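Long-range contact in uncharacterized protein (Burkholderia vietnamiensis, PDB 5HAL), which is of unknown function, possibly a beta-lactamase, and has a MoaF-like, calycin-type beta-barrel that may bind a small ligand inside, as other calycins do: residues P65-I73 with V84-G92. Sequence-based numbering, arbitrary orientation.
Sequences PVAADTYAI and VHIDDFAAG. With EDO (1,2-ethanediol), chain B.
Tyr71 and Ile73 pair with Asp87 and His85 in the antiparallel hairpin of strands 70-76 and 82-88, neighbours in the eight-stranded, up-and-down barrel of this calycin-clan protein. Paired backbone bonds join Tyr71 to Asp87 and Ile73 to His85, and a further one, Phe89 N to Asp69 O (2.8 Å), extends the ladder past the strand end. The side chains of Tyr71, Ile73, His85 and Asp87 share the face turned into the barrel. There CD1 of Ile73 reaches across to OD2 of Asp87 at 4.1 Å, the two side chains crossing at about a right angle. The same Asp87 oxygen accepts the ring N-H of His85 (ND1 to OD2, 2.7 Å) on its syn side and almost exactly in the imidazole plane, a His-carboxylate bond that fixes the ring's rotation. Asp87 OD1 is held in turn by Ser94 OG. With CG lying beside the backbone N (chi1 -67°), the Phe89 ring meets Tyr71, its CE2 coming to 3.7 Å from Tyr71 CD1 at the tyrosine edge; the planes stand at 60°. Phe18 packs against both rings. On the outer face, CG2 of Thr70 touches CG2 of Ile86 at 3.8 Å, while OG1 sits beside the Asp88 carboxylate but donates instead to Ala68 O, within the type II turn from Ala67 to Thr70, which closes a classic bulge where Val66 and Ala67 both face Thr70. Asp88 OD1 accepts from both Ala90 N and Ala91 N, an Asx turn and Asx motif where the chain turns after the strand; Ala90 CB lies against Asp69 OD2. At the far end of the imidazole, a 1,2-ethanediol, probably from the crystallisation liquor, is hydrogen-bonded through O1 to His85 NE2 at 2.8 Å.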
loop_
_atom_site.group_PDB
_atom_site.type_symbol
_atom_site.label_atom_id
_atom_site.label_comp_id
_atom_site.label_asym_id
_atom_site.label_seq_id
_atom_site.Cartn_x
_atom_site.Cartn_y
_atom_site.Cartn_z
ATOM N N PRO A 65 -2.875 -1.284 13.879
ATOM C CA PRO A 65 -1.630 -1.929 14.300
ATOM C C PRO A 65 -1.844 -3.424 14.460
ATOM O O PRO A 65 -2.896 -3.872 14.920
ATOM C CB PRO A 65 -1.312 -1.255 15.645
ATOM C CG PRO A 65 -2.629 -0.790 16.152
ATOM C CD PRO A 65 -3.427 -0.406 14.928
ATOM N N VAL A 66 -0.853 -4.202 14.033
ATOM C CA VAL A 66 -0.837 -5.635 14.301
ATOM C C VAL A 66 0.366 -6.053 15.126
ATOM O O VAL A 66 0.369 -7.167 15.669
ATOM C CB VAL A 66 -0.904 -6.462 12.999
ATOM C CG1 VAL A 66 -2.127 -6.059 12.178
ATOM C CG2 VAL A 66 0.338 -6.263 12.186
ATOM N N ALA A 67 1.371 -5.197 15.245
ATOM C CA ALA A 67 2.545 -5.405 16.080
ATOM C C ALA A 67 3.319 -4.100 16.044
ATOM O O ALA A 67 2.917 -3.147 15.371
ATOM C CB ALA A 67 3.400 -6.577 15.600
ATOM N N ALA A 68 4.427 -4.057 16.776
ATOM C CA ALA A 68 5.271 -2.871 16.791
ATOM C C ALA A 68 5.622 -2.450 15.372
ATOM O O ALA A 68 6.116 -3.257 14.574
ATOM C CB ALA A 68 6.542 -3.147 17.596
ATOM N N ASP A 69 5.319 -1.199 15.045
ATOM C CA ASP A 69 5.644 -0.586 13.759
ATOM C C ASP A 69 5.080 -1.347 12.555
ATOM O O ASP A 69 5.494 -1.079 11.415
ATOM C CB ASP A 69 7.160 -0.420 13.598
ATOM C CG ASP A 69 7.773 0.427 14.698
ATOM O OD1 ASP A 69 7.190 1.473 15.050
ATOM O OD2 ASP A 69 8.835 0.037 15.217
ATOM N N THR A 70 4.129 -2.258 12.765
ATOM C CA THR A 70 3.556 -3.081 11.706
ATOM C C THR A 70 2.048 -2.856 11.653
ATOM O O THR A 70 1.367 -2.986 12.675
ATOM C CB THR A 70 3.859 -4.571 11.940
ATOM O OG1 THR A 70 5.260 -4.751 12.138
ATOM C CG2 THR A 70 3.431 -5.405 10.743
ATOM N N TYR A 71 1.522 -2.552 10.459
ATOM C CA TYR A 71 0.129 -2.154 10.303
ATOM C C TYR A 71 -0.540 -2.932 9.180
ATOM O O TYR A 71 0.069 -3.187 8.136
ATOM C CB TYR A 71 0.020 -0.628 10.020
ATOM C CG TYR A 71 0.725 0.170 11.080
ATOM C CD1 TYR A 71 2.057 0.527 10.938
ATOM C CD2 TYR A 71 0.076 0.509 12.261
ATOM C CE1 TYR A 71 2.722 1.219 11.945
ATOM C CE2 TYR A 71 0.726 1.207 13.264
ATOM C CZ TYR A 71 2.048 1.553 13.099
ATOM O OH TYR A 71 2.696 2.243 14.086
ATOM N N ALA A 72 -1.803 -3.297 9.399
ATOM C CA ALA A 72 -2.686 -3.767 8.335
ATOM C C ALA A 72 -3.346 -2.554 7.668
ATOM O O ALA A 72 -4.124 -1.824 8.295
ATOM C CB ALA A 72 -3.727 -4.732 8.896
ATOM N N ILE A 73 -3.027 -2.337 6.399
ATOM C CA ILE A 73 -3.519 -1.205 5.618
ATOM C C ILE A 73 -4.347 -1.774 4.470
ATOM O O ILE A 73 -3.858 -2.628 3.717
ATOM C CB ILE A 73 -2.346 -0.350 5.107
ATOM C CG1 ILE A 73 -1.444 0.037 6.291
ATOM C CG2 ILE A 73 -2.838 0.890 4.341
ATOM C CD1 ILE A 73 -0.160 0.740 5.892
ATOM N N VAL A 84 -4.932 -5.570 0.559
ATOM C CA VAL A 84 -4.540 -5.626 1.961
ATOM C C VAL A 84 -3.021 -5.651 2.012
ATOM O O VAL A 84 -2.393 -6.551 1.435
ATOM C CB VAL A 84 -5.117 -6.858 2.675
ATOM C CG1 VAL A 84 -4.580 -6.937 4.099
ATOM C CG2 VAL A 84 -6.635 -6.820 2.680
ATOM N N HIS A 85 -2.436 -4.669 2.697
ATOM C CA HIS A 85 -1.017 -4.636 3.035
ATOM C C HIS A 85 -0.813 -5.022 4.491
ATOM O O HIS A 85 -1.559 -4.576 5.365
ATOM C CB HIS A 85 -0.425 -3.235 2.874
ATOM C CG HIS A 85 -0.034 -2.872 1.483
ATOM N ND1 HIS A 85 1.003 -1.998 1.218
ATOM C CD2 HIS A 85 -0.560 -3.216 0.282
ATOM C CE1 HIS A 85 1.111 -1.842 -0.091
ATOM N NE2 HIS A 85 0.176 -2.572 -0.679
ATOM N N ILE A 86 0.246 -5.784 4.762
ATOM C CA ILE A 86 0.819 -5.868 6.101
ATOM C C ILE A 86 2.208 -5.271 5.980
ATOM O O ILE A 86 3.134 -5.916 5.475
ATOM C CB ILE A 86 0.860 -7.295 6.649
ATOM C CG1 ILE A 86 -0.554 -7.869 6.627
ATOM C CG2 ILE A 86 1.411 -7.299 8.070
ATOM C CD1 ILE A 86 -0.591 -9.328 6.751
ATOM N N ASP A 87 2.346 -4.025 6.408
ATOM C CA ASP A 87 3.543 -3.237 6.167
ATOM C C ASP A 87 4.248 -3.000 7.495
ATOM O O ASP A 87 3.672 -2.409 8.413
ATOM C CB ASP A 87 3.190 -1.918 5.479
ATOM C CG ASP A 87 2.815 -2.114 4.018
ATOM O OD1 ASP A 87 2.972 -3.248 3.528
ATOM O OD2 ASP A 87 2.376 -1.146 3.354
ATOM N N ASP A 88 5.486 -3.477 7.586
ATOM C CA ASP A 88 6.316 -3.359 8.779
ATOM C C ASP A 88 7.344 -2.274 8.488
ATOM O O ASP A 88 8.276 -2.489 7.703
ATOM C CB ASP A 88 6.959 -4.713 9.085
ATOM C CG ASP A 88 7.899 -4.693 10.293
ATOM O OD1 ASP A 88 8.369 -3.624 10.723
ATOM O OD2 ASP A 88 8.186 -5.795 10.800
ATOM N N PHE A 89 7.167 -1.102 9.112
ATOM C CA PHE A 89 7.992 0.057 8.805
ATOM C C PHE A 89 9.335 0.044 9.513
ATOM O O PHE A 89 10.187 0.879 9.192
ATOM C CB PHE A 89 7.235 1.346 9.146
ATOM C CG PHE A 89 6.049 1.584 8.261
ATOM C CD1 PHE A 89 6.142 2.435 7.177
ATOM C CD2 PHE A 89 4.857 0.910 8.483
ATOM C CE1 PHE A 89 5.056 2.641 6.346
ATOM C CE2 PHE A 89 3.768 1.113 7.662
ATOM C CZ PHE A 89 3.872 1.980 6.582
ATOM N N ALA A 90 9.549 -0.864 10.463
ATOM C CA ALA A 90 10.866 -0.970 11.086
ATOM C C ALA A 90 11.763 -1.933 10.316
ATOM O O ALA A 90 12.917 -1.613 10.024
ATOM C CB ALA A 90 10.736 -1.417 12.543
ATOM N N ALA A 91 11.237 -3.106 9.969
ATOM C CA ALA A 91 11.990 -4.059 9.168
ATOM C C ALA A 91 12.027 -3.683 7.695
ATOM O O ALA A 91 12.860 -4.221 6.957
ATOM C CB ALA A 91 11.396 -5.460 9.320
ATOM N N GLY A 92 11.152 -2.784 7.251
ATOM C CA GLY A 92 11.106 -2.434 5.842
ATOM C C GLY A 92 10.549 -3.526 4.952
ATOM O O GLY A 92 11.106 -3.792 3.878
HETATM C C1 EDO B . -0.904 -3.766 -4.287
HETATM O O1 EDO B . 0.057 -3.062 -3.480
HETATM C C2 EDO B . -1.197 -2.977 -5.558
HETATM O O2 EDO B . -1.960 -3.756 -6.487
#